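Local coordinates for metallo-beta-lactamase superfamily protein (Thermus thermophilus, PDB 2ZWR) that binds zinc ions in a two-metal site of the metallo-beta-lactamase fold and is probably a hydrolase of unknown substrate, at residues A[49-54]-A[73-78]. Residues are numbered along the deposited sequence; the frame is centred on the assembly and turned at random.
With ZN (zinc ion), chain D.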
ATOM      1  N   ALA A  49       9.542  10.097   0.774  1.00 12.13           N
ATOM      2  CA  ALA A  49       9.032   9.466  -0.425  1.00 11.36           C
ATOM      3  C   ALA A  49       7.650   8.894  -0.154  1.00 10.62           C
ATOM      4  O   ALA A  49       7.284   8.642   0.990  1.00 10.79           O
ATOM      5  CB  ALA A  49       9.998   8.343  -0.885  1.00 11.25           C
ATOM      6  N   ILE A  50       6.895   8.692  -1.227  1.00 10.30           N
ATOM      7  CA  ILE A  50       5.637   7.967  -1.197  1.00  9.25           C
ATOM      8  C   ILE A  50       5.889   6.589  -1.824  1.00  9.51           C
ATOM      9  O   ILE A  50       6.448   6.500  -2.915  1.00  9.63           O
ATOM     10  CB  ILE A  50       4.507   8.752  -1.948  1.00  9.35           C
ATOM     11  CG1 ILE A  50       4.091   9.991  -1.126  1.00  9.06           C
ATOM     12  CG2 ILE A  50       3.300   7.832  -2.252  1.00  8.05           C
ATOM     13  CD1 ILE A  50       3.114  10.967  -1.807  1.00  8.73           C
ATOM     14  N   LEU A  51       5.520   5.523  -1.104  1.00  9.44           N
ATOM     15  CA  LEU A  51       5.640   4.142  -1.595  1.00  9.05           C
ATOM     16  C   LEU A  51       4.226   3.589  -1.787  1.00  8.33           C
ATOM     17  O   LEU A  51       3.394   3.688  -0.883  1.00  7.34           O
ATOM     18  CB  LEU A  51       6.424   3.273  -0.595  1.00  8.87           C
ATOM     19  CG  LEU A  51       7.964   3.156  -0.708  1.00 10.38           C
ATOM     20  CD1 LEU A  51       8.685   4.492  -0.893  1.00 10.03           C
ATOM     21  CD2 LEU A  51       8.558   2.387   0.479  1.00  9.42           C
ATOM     22  N   LEU A  52       3.959   3.028  -2.967  1.00  7.78           N
ATOM     23  CA  LEU A  52       2.622   2.502  -3.284  1.00  7.73           C
ATOM     24  C   LEU A  52       2.590   0.986  -3.465  1.00  7.54           C
ATOM     25  O   LEU A  52       3.272   0.450  -4.340  1.00  7.25           O
ATOM     26  CB  LEU A  52       2.025   3.205  -4.518  1.00  6.50           C
ATOM     27  CG  LEU A  52       1.894   4.738  -4.486  1.00  7.31           C
ATOM     28  CD1 LEU A  52       1.424   5.249  -5.851  1.00  8.02           C
ATOM     29  CD2 LEU A  52       0.960   5.223  -3.365  1.00  5.60           C
ATOM     30  N   THR A  53       1.789   0.311  -2.629  1.00  7.93           N
ATOM     31  CA  THR A  53       1.547  -1.128  -2.770  1.00  7.89           C
ATOM     32  C   THR A  53       0.861  -1.382  -4.090  1.00  8.29           C
ATOM     33  O   THR A  53       1.182  -2.345  -4.781  1.00  8.48           O
ATOM     34  CB  THR A  53       0.677  -1.734  -1.625  1.00  8.34           C
ATOM     35  OG1 THR A  53      -0.646  -1.171  -1.666  1.00  5.94           O
ATOM     36  CG2 THR A  53       1.332  -1.537  -0.244  1.00  6.47           C
ATOM     37  N   HIS A  54      -0.081  -0.506  -4.443  1.00  8.90           N
ATOM     38  CA  HIS A  54      -0.732  -0.540  -5.758  1.00  8.88           C
ATOM     39  C   HIS A  54      -1.457   0.783  -6.026  1.00  9.54           C
ATOM     40  O   HIS A  54      -1.433   1.680  -5.177  1.00  9.77           O
ATOM     41  CB  HIS A  54      -1.654  -1.764  -5.886  1.00  9.08           C
ATOM     42  CG  HIS A  54      -2.861  -1.732  -4.990  1.00  8.47           C
ATOM     43  ND1 HIS A  54      -2.774  -1.714  -3.617  1.00  7.89           N
ATOM     44  CD2 HIS A  54      -4.182  -1.761  -5.280  1.00  8.60           C
ATOM     45  CE1 HIS A  54      -3.989  -1.710  -3.099  1.00  8.98           C
ATOM     46  NE2 HIS A  54      -4.862  -1.738  -4.088  1.00  7.39           N
ATOM     47  N   PRO A  73       9.078  12.037  -4.201  1.00 11.48           N
ATOM     48  CA  PRO A  73       9.084  10.984  -5.211  1.00 11.20           C
ATOM     49  C   PRO A  73       8.037   9.923  -4.875  1.00 10.72           C
ATOM     50  O   PRO A  73       7.787   9.644  -3.694  1.00  9.95           O
ATOM     51  CB  PRO A  73      10.502  10.402  -5.132  1.00 11.22           C
ATOM     52  CG  PRO A  73      11.046  10.808  -3.837  1.00 11.47           C
ATOM     53  CD  PRO A  73      10.343  12.097  -3.447  1.00 11.96           C
ATOM     54  N   VAL A  74       7.417   9.373  -5.923  1.00 10.38           N
ATOM     55  CA  VAL A  74       6.385   8.358  -5.800  1.00  9.29           C
ATOM     56  C   VAL A  74       6.887   7.075  -6.428  1.00  9.49           C
ATOM     57  O   VAL A  74       7.226   7.054  -7.605  1.00  9.66           O
ATOM     58  CB  VAL A  74       5.061   8.789  -6.486  1.00  9.43           C
ATOM     59  CG1 VAL A  74       4.013   7.692  -6.364  1.00  8.50           C
ATOM     60  CG2 VAL A  74       4.538  10.081  -5.877  1.00  8.11           C
ATOM     61  N   TYR A  75       6.933   6.009  -5.628  1.00  9.67           N
ATOM     62  CA  TYR A  75       7.386   4.706  -6.076  1.00  9.38           C
ATOM     63  C   TYR A  75       6.188   3.800  -6.360  1.00  9.61           C
ATOM     64  O   TYR A  75       5.325   3.601  -5.489  1.00  8.90           O
ATOM     65  CB  TYR A  75       8.303   4.070  -5.018  1.00  9.83           C
ATOM     66  CG  TYR A  75       9.666   4.714  -4.944  1.00 10.46           C
ATOM     67  CD1 TYR A  75      10.745   4.168  -5.630  1.00 10.26           C
ATOM     68  CD2 TYR A  75       9.866   5.891  -4.210  1.00 10.97           C
ATOM     69  CE1 TYR A  75      12.012   4.767  -5.576  1.00 11.44           C
ATOM     70  CE2 TYR A  75      11.109   6.508  -4.159  1.00 11.19           C
ATOM     71  CZ  TYR A  75      12.179   5.937  -4.842  1.00 11.63           C
ATOM     72  OH  TYR A  75      13.412   6.532  -4.786  1.00 12.43           O
ATOM     73  N   LEU A  76       6.151   3.259  -7.576  1.00  9.18           N
ATOM     74  CA  LEU A  76       5.079   2.366  -7.998  1.00  9.66           C
ATOM     75  C   LEU A  76       5.612   1.338  -8.970  1.00 10.00           C
ATOM     76  O   LEU A  76       6.437   1.669  -9.824  1.00  9.81           O
ATOM     77  CB  LEU A  76       3.967   3.166  -8.692  1.00  9.51           C
ATOM     78  CG  LEU A  76       2.756   2.426  -9.256  1.00  8.80           C
ATOM     79  CD1 LEU A  76       1.775   2.034  -8.148  1.00  6.22           C
ATOM     80  CD2 LEU A  76       2.089   3.298 -10.306  1.00  7.50           C
ATOM     81  N   HIS A  77       5.142   0.096  -8.843  1.00 10.34           N
ATOM     82  CA  HIS A  77       5.429  -0.929  -9.848  1.00 10.03           C
ATOM     83  C   HIS A  77       4.823  -0.501 -11.198  1.00 10.09           C
ATOM     84  O   HIS A  77       3.634  -0.157 -11.274  1.00  9.93           O
ATOM     85  CB  HIS A  77       4.871  -2.282  -9.407  1.00 10.45           C
ATOM     86  CG  HIS A  77       5.453  -3.448 -10.140  1.00  9.36           C
ATOM     87  ND1 HIS A  77       5.058  -3.798 -11.413  1.00  8.90           N
ATOM     88  CD2 HIS A  77       6.402  -4.346  -9.780  1.00  9.31           C
ATOM     89  CE1 HIS A  77       5.744  -4.856 -11.810  1.00  7.74           C
ATOM     90  NE2 HIS A  77       6.560  -5.213 -10.833  1.00  9.58           N
ATOM     91  N   PRO A  78       5.640  -0.520 -12.269  1.00 10.04           N
ATOM     92  CA  PRO A  78       5.220  -0.058 -13.596  1.00  9.82           C
ATOM     93  C   PRO A  78       3.975  -0.763 -14.158  1.00  9.41           C
ATOM     94  O   PRO A  78       3.282  -0.193 -14.998  1.00  8.62           O
ATOM     95  CB  PRO A  78       6.448  -0.332 -14.479  1.00  9.43           C
ATOM     96  CG  PRO A  78       7.268  -1.317 -13.718  1.00 10.17           C
ATOM     97  CD  PRO A  78       7.037  -0.994 -12.276  1.00  9.95           C
TER
HETATM   98 ZN    ZN D 209      -6.989  -2.244  -4.102  1.00 11.09          ZN
HETATM   99  O   HOH W   1       3.226  -0.907  -6.813  1.00  4.44           O
HETATM  100  O   HOH W   2      -8.232  -0.927  -3.091  1.00 14.02           O
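I50 and V74 pair as neighbours in parallel strands, the two strands of a beta-alpha-beta unit whose connection carries helix 63-70, in one of the two sheets of the metallo-beta-lactamase fold. Three backbone bonds set the register. I50 N gives an almost straight bond to P73 O, 178° at the hydrogen. I50 O takes the N-H of Y75 at 2.8 Å from Y75 N. The third, from L52 N to Y75 O, is more bent at 145°. After that the chains part, and a water bridges L52 O and H77 N, accepting from the latter.

On one face of the sheet I50 and V74 lie side by side. CG1 of V74, anti to its backbone N (chi1 179°), extends along the strand to meet L52 CD1 at 3.6 Å, the tightest apolar approach between the two segments. L76 crosses L52 at an angle, its CD1 lying 3.8 Å from L52 CB, and Y84 of helix 81-85 packs against V74, L52 and L76 together.

The other face belongs to L51 and Y75, again side by side. L51 CD1 comes obliquely to Y75 CD2 at 3.8 Å, while A49 CB and I50 O sit at the edge of the tyrosine ring. L114 of strand 113-114 touches both L51 and Y75. The phenol OH is hydrogen-bonded to R106 of the next strand in the sheet.

Past L52 the chain leaves the sheet as a loop that brings one zinc ligand, H54, to the metal site. T53 OG1, itself bonded to D28, accepts the N-H of H54 ND1 at 2.9 Å, nearly in the imidazole plane, which, with the metal bond, holds the ring's rotation. The other ring nitrogen, H54 NE2, binds a zinc ion 2.2 Å away that also holds H56, H125, D144 and a water at 2.1 Å.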